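Local coordinates for protein beta-galacturonidase (Eisenbergiella tayi, PDB 6NCW) that probably hydrolyses beta-galacturonides, as a glycoside hydrolase of family 2, at residues T158-A170 and S211-W223. Sequence-based numbering, arbitrary orientation.
Sequences TPFLRKDGWYGKA and STEELPCPWAECW
W166 is packed against 217-222, the turn and loop after the edge strand: its CB lies 4.2 Å from A220 CB, and the sulfur of C222 meets the indole in its plane, at the edge. W166 NE1 to C222 SG, at 3.5 Å, is a weak N-H...S bond, while L161 CD1 sits over one indole face. P216 lies over one face of the Y167 ring, its CA 3.9 Å from the ring centroid and 25° off the normal, which meets the geometry of a CH-pi contact. The Y167 hydroxyl reaches past this to D164 OD1 in the hairpin turn, on the carboxylate's syn side, which ties the hydroxyl end of the ring to that turn.

Backbone bonds join the strands as an antiparallel pair, G168 and L215 exchanging two; C217 N to W166 O, 2.8 Å, extends the ladder. Near A170 a side chain takes over half of the pairing: T212 N still donates to A170 O, but A170 N turns to T212 OG1 in a nearly straight bond of 3.2 Å, and that hydroxyl donates to E213 O.

At the polar edge E214 has CG roughly anti to the backbone N (chi1 -151°), which carries its extended chain across to the outer strand of the hairpin. Its carboxylate stacks on F160, planes 16° apart, and OE2 takes R162 NH2 at 2.6 Å; R162 NE adds a weak bond. K169 NZ turns instead to Y403.

This edge of the immunoglobulin-like beta-sandwich domain thus combines backbone pairing with a salt bridge that spans the middle strand, linking all three strands of the sheet; with both R162 nitrogens directed at OE2, the negative charge is probably drawn toward that oxygen.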
# COMPACT_ATOMS: atom_id res chain seq x y z
N THR A 158 48.34 8.60 15.23
CA THR A 158 48.62 7.81 14.03
C THR A 158 49.31 6.51 14.43
O THR A 158 50.42 6.56 14.98
CB THR A 158 49.51 8.58 13.05
OG1 THR A 158 49.04 9.93 12.92
CG2 THR A 158 49.53 7.89 11.68
N PRO A 159 48.71 5.35 14.17
CA PRO A 159 49.43 4.09 14.38
C PRO A 159 50.31 3.73 13.19
O PRO A 159 50.03 4.11 12.05
CB PRO A 159 48.30 3.07 14.55
CG PRO A 159 47.20 3.63 13.66
CD PRO A 159 47.32 5.14 13.72
N PHE A 160 51.39 3.00 13.48
CA PHE A 160 52.33 2.49 12.49
C PHE A 160 52.61 1.03 12.79
O PHE A 160 52.91 0.68 13.93
CB PHE A 160 53.65 3.27 12.49
CG PHE A 160 53.51 4.72 12.15
CD1 PHE A 160 53.37 5.14 10.84
CD2 PHE A 160 53.51 5.68 13.15
CE1 PHE A 160 53.24 6.47 10.51
CE2 PHE A 160 53.38 7.02 12.84
CZ PHE A 160 53.25 7.41 11.51
N LEU A 161 52.50 0.17 11.77
CA LEU A 161 52.86 -1.24 11.90
C LEU A 161 54.29 -1.40 11.39
O LEU A 161 54.56 -1.26 10.19
CB LEU A 161 51.90 -2.13 11.13
CG LEU A 161 52.14 -3.64 11.31
CD1 LEU A 161 52.00 -4.07 12.76
CD2 LEU A 161 51.21 -4.43 10.43
N ARG A 162 55.22 -1.66 12.31
CA ARG A 162 56.61 -1.92 11.98
C ARG A 162 56.88 -3.42 12.02
O ARG A 162 56.05 -4.21 12.48
CB ARG A 162 57.55 -1.18 12.93
CG ARG A 162 57.40 0.32 12.92
CD ARG A 162 57.28 0.86 11.51
NE ARG A 162 57.36 2.33 11.46
CZ ARG A 162 56.86 3.08 10.48
NH1 ARG A 162 56.22 2.52 9.45
NH2 ARG A 162 56.99 4.40 10.54
N LYS A 163 58.06 -3.81 11.51
CA LYS A 163 58.44 -5.22 11.52
C LYS A 163 58.32 -5.83 12.91
O LYS A 163 57.98 -7.01 13.04
CB LYS A 163 59.87 -5.38 11.00
CG LYS A 163 59.95 -6.05 9.62
CD LYS A 163 61.37 -6.05 9.04
CE LYS A 163 61.41 -6.71 7.66
NZ LYS A 163 62.78 -6.74 7.06
N ASP A 164 58.55 -5.05 13.96
CA ASP A 164 58.53 -5.58 15.32
C ASP A 164 57.23 -5.26 16.08
O ASP A 164 57.15 -5.54 17.28
CB ASP A 164 59.74 -5.07 16.10
CG ASP A 164 59.91 -3.56 16.00
OD1 ASP A 164 59.92 -2.88 17.05
OD2 ASP A 164 60.02 -3.06 14.86
N GLY A 165 56.22 -4.69 15.41
CA GLY A 165 54.98 -4.46 16.12
C GLY A 165 54.53 -3.02 15.99
O GLY A 165 55.00 -2.26 15.14
N TRP A 166 53.60 -2.65 16.87
CA TRP A 166 52.89 -1.38 16.74
C TRP A 166 53.67 -0.23 17.35
O TRP A 166 54.12 -0.32 18.50
CB TRP A 166 51.50 -1.48 17.39
CG TRP A 166 50.53 -2.31 16.59
CD1 TRP A 166 50.08 -3.57 16.89
CD2 TRP A 166 49.91 -1.94 15.35
NE1 TRP A 166 49.21 -4.00 15.91
CE2 TRP A 166 49.09 -3.02 14.96
CE3 TRP A 166 49.95 -0.81 14.55
CZ2 TRP A 166 48.32 -3.00 13.79
CZ3 TRP A 166 49.20 -0.79 13.37
CH2 TRP A 166 48.39 -1.88 13.01
N TYR A 167 53.83 0.83 16.58
CA TYR A 167 54.31 2.13 17.02
C TYR A 167 53.21 3.17 16.85
O TYR A 167 52.17 2.92 16.23
CB TYR A 167 55.58 2.52 16.25
CG TYR A 167 56.81 1.72 16.66
CD1 TYR A 167 57.87 2.33 17.33
CD2 TYR A 167 56.89 0.36 16.39
CE1 TYR A 167 58.99 1.60 17.71
CE2 TYR A 167 58.01 -0.38 16.77
CZ TYR A 167 59.06 0.24 17.43
OH TYR A 167 60.16 -0.49 17.81
N GLY A 168 53.43 4.34 17.43
CA GLY A 168 52.42 5.38 17.41
C GLY A 168 53.05 6.75 17.56
O GLY A 168 54.13 6.90 18.14
N LYS A 169 52.35 7.75 17.05
CA LYS A 169 52.74 9.15 17.09
C LYS A 169 51.50 9.98 17.42
O LYS A 169 50.42 9.71 16.90
CB LYS A 169 53.35 9.55 15.73
CG LYS A 169 53.54 11.02 15.49
CD LYS A 169 54.09 11.27 14.08
CE LYS A 169 53.03 11.03 13.01
NZ LYS A 169 53.38 11.68 11.70
N ALA A 170 51.65 10.96 18.31
CA ALA A 170 50.55 11.83 18.70
C ALA A 170 50.90 13.28 18.38
O ALA A 170 52.04 13.70 18.55
CB ALA A 170 50.23 11.70 20.18
N SER A 211 54.29 17.69 18.26
CA SER A 211 54.26 16.27 17.97
C SER A 211 55.19 15.51 18.89
O SER A 211 56.26 16.01 19.26
CB SER A 211 54.63 15.97 16.52
OG SER A 211 53.62 16.42 15.64
N THR A 212 54.78 14.31 19.27
CA THR A 212 55.70 13.38 19.89
C THR A 212 56.51 12.68 18.81
O THR A 212 56.23 12.77 17.60
CB THR A 212 54.96 12.34 20.73
OG1 THR A 212 54.39 11.34 19.86
CG2 THR A 212 53.88 13.02 21.58
N GLU A 213 57.53 11.96 19.25
CA GLU A 213 58.23 11.07 18.35
C GLU A 213 57.42 9.79 18.16
O GLU A 213 56.45 9.53 18.87
CB GLU A 213 59.62 10.74 18.90
CG GLU A 213 60.59 11.90 18.80
CD GLU A 213 61.87 11.63 19.57
OE1 GLU A 213 62.69 12.57 19.71
OE2 GLU A 213 62.04 10.48 20.03
N GLU A 214 57.83 9.01 17.17
CA GLU A 214 57.30 7.67 16.96
C GLU A 214 57.75 6.75 18.08
O GLU A 214 58.94 6.41 18.18
CB GLU A 214 57.76 7.17 15.60
CG GLU A 214 56.83 6.21 14.94
CD GLU A 214 57.13 6.09 13.48
OE1 GLU A 214 57.10 7.14 12.78
OE2 GLU A 214 57.42 4.95 13.04
N LEU A 215 56.82 6.31 18.93
CA LEU A 215 57.11 5.54 20.12
C LEU A 215 56.57 4.12 20.01
O LEU A 215 55.57 3.88 19.34
CB LEU A 215 56.50 6.22 21.35
CG LEU A 215 57.08 7.61 21.57
CD1 LEU A 215 56.25 8.41 22.56
CD2 LEU A 215 58.53 7.50 22.02
N PRO A 216 57.22 3.14 20.65
CA PRO A 216 56.68 1.78 20.61
C PRO A 216 55.41 1.67 21.44
O PRO A 216 55.21 2.40 22.41
CB PRO A 216 57.81 0.93 21.22
CG PRO A 216 58.99 1.83 21.34
CD PRO A 216 58.47 3.22 21.41
N CYS A 217 54.55 0.74 21.03
CA CYS A 217 53.30 0.44 21.74
C CYS A 217 53.17 -1.07 21.86
O CYS A 217 52.27 -1.68 21.26
CB CYS A 217 52.09 1.04 21.01
SG CYS A 217 52.03 2.82 21.03
N PRO A 218 54.06 -1.71 22.63
CA PRO A 218 54.09 -3.18 22.65
C PRO A 218 52.87 -3.80 23.31
O PRO A 218 52.63 -5.00 23.14
CB PRO A 218 55.37 -3.49 23.45
CG PRO A 218 55.52 -2.31 24.38
CD PRO A 218 55.07 -1.12 23.54
N TRP A 219 52.10 -3.01 24.04
CA TRP A 219 50.86 -3.47 24.67
C TRP A 219 49.64 -3.44 23.74
O TRP A 219 48.55 -3.84 24.16
CB TRP A 219 50.57 -2.58 25.88
CG TRP A 219 50.80 -1.14 25.58
CD1 TRP A 219 51.91 -0.42 25.85
CD2 TRP A 219 49.90 -0.25 24.90
NE1 TRP A 219 51.77 0.88 25.41
CE2 TRP A 219 50.54 1.01 24.82
CE3 TRP A 219 48.61 -0.38 24.36
CZ2 TRP A 219 49.94 2.12 24.23
CZ3 TRP A 219 48.02 0.72 23.77
CH2 TRP A 219 48.68 1.95 23.70
N ALA A 220 49.77 -2.94 22.51
CA ALA A 220 48.60 -2.60 21.72
C ALA A 220 48.09 -3.82 20.96
O ALA A 220 48.87 -4.58 20.39
CB ALA A 220 48.92 -1.47 20.74
N GLU A 221 46.77 -4.00 20.98
CA GLU A 221 46.10 -5.00 20.15
C GLU A 221 45.49 -4.36 18.91
O GLU A 221 45.14 -3.18 18.91
CB GLU A 221 45.00 -5.73 20.92
CG GLU A 221 45.54 -6.69 21.96
CD GLU A 221 44.60 -6.82 23.15
OE1 GLU A 221 43.38 -6.99 22.93
OE2 GLU A 221 45.09 -6.73 24.30
N CYS A 222 45.34 -5.17 17.86
CA CYS A 222 44.80 -4.72 16.59
C CYS A 222 43.34 -4.29 16.69
O CYS A 222 42.55 -4.88 17.43
CB CYS A 222 44.92 -5.83 15.53
SG CYS A 222 46.64 -6.21 15.09
N TRP A 223 43.00 -3.25 15.93
CA TRP A 223 41.63 -3.00 15.54
C TRP A 223 41.42 -3.66 14.18
O TRP A 223 42.27 -3.54 13.29
CB TRP A 223 41.34 -1.50 15.46
CG TRP A 223 39.88 -1.15 15.17
CD1 TRP A 223 38.92 -0.81 16.08
CD2 TRP A 223 39.25 -1.10 13.88
NE1 TRP A 223 37.73 -0.55 15.45
CE2 TRP A 223 37.90 -0.73 14.10
CE3 TRP A 223 39.68 -1.34 12.57
CZ2 TRP A 223 36.98 -0.59 13.05
CZ3 TRP A 223 38.76 -1.19 11.53
CH2 TRP A 223 37.43 -0.82 11.79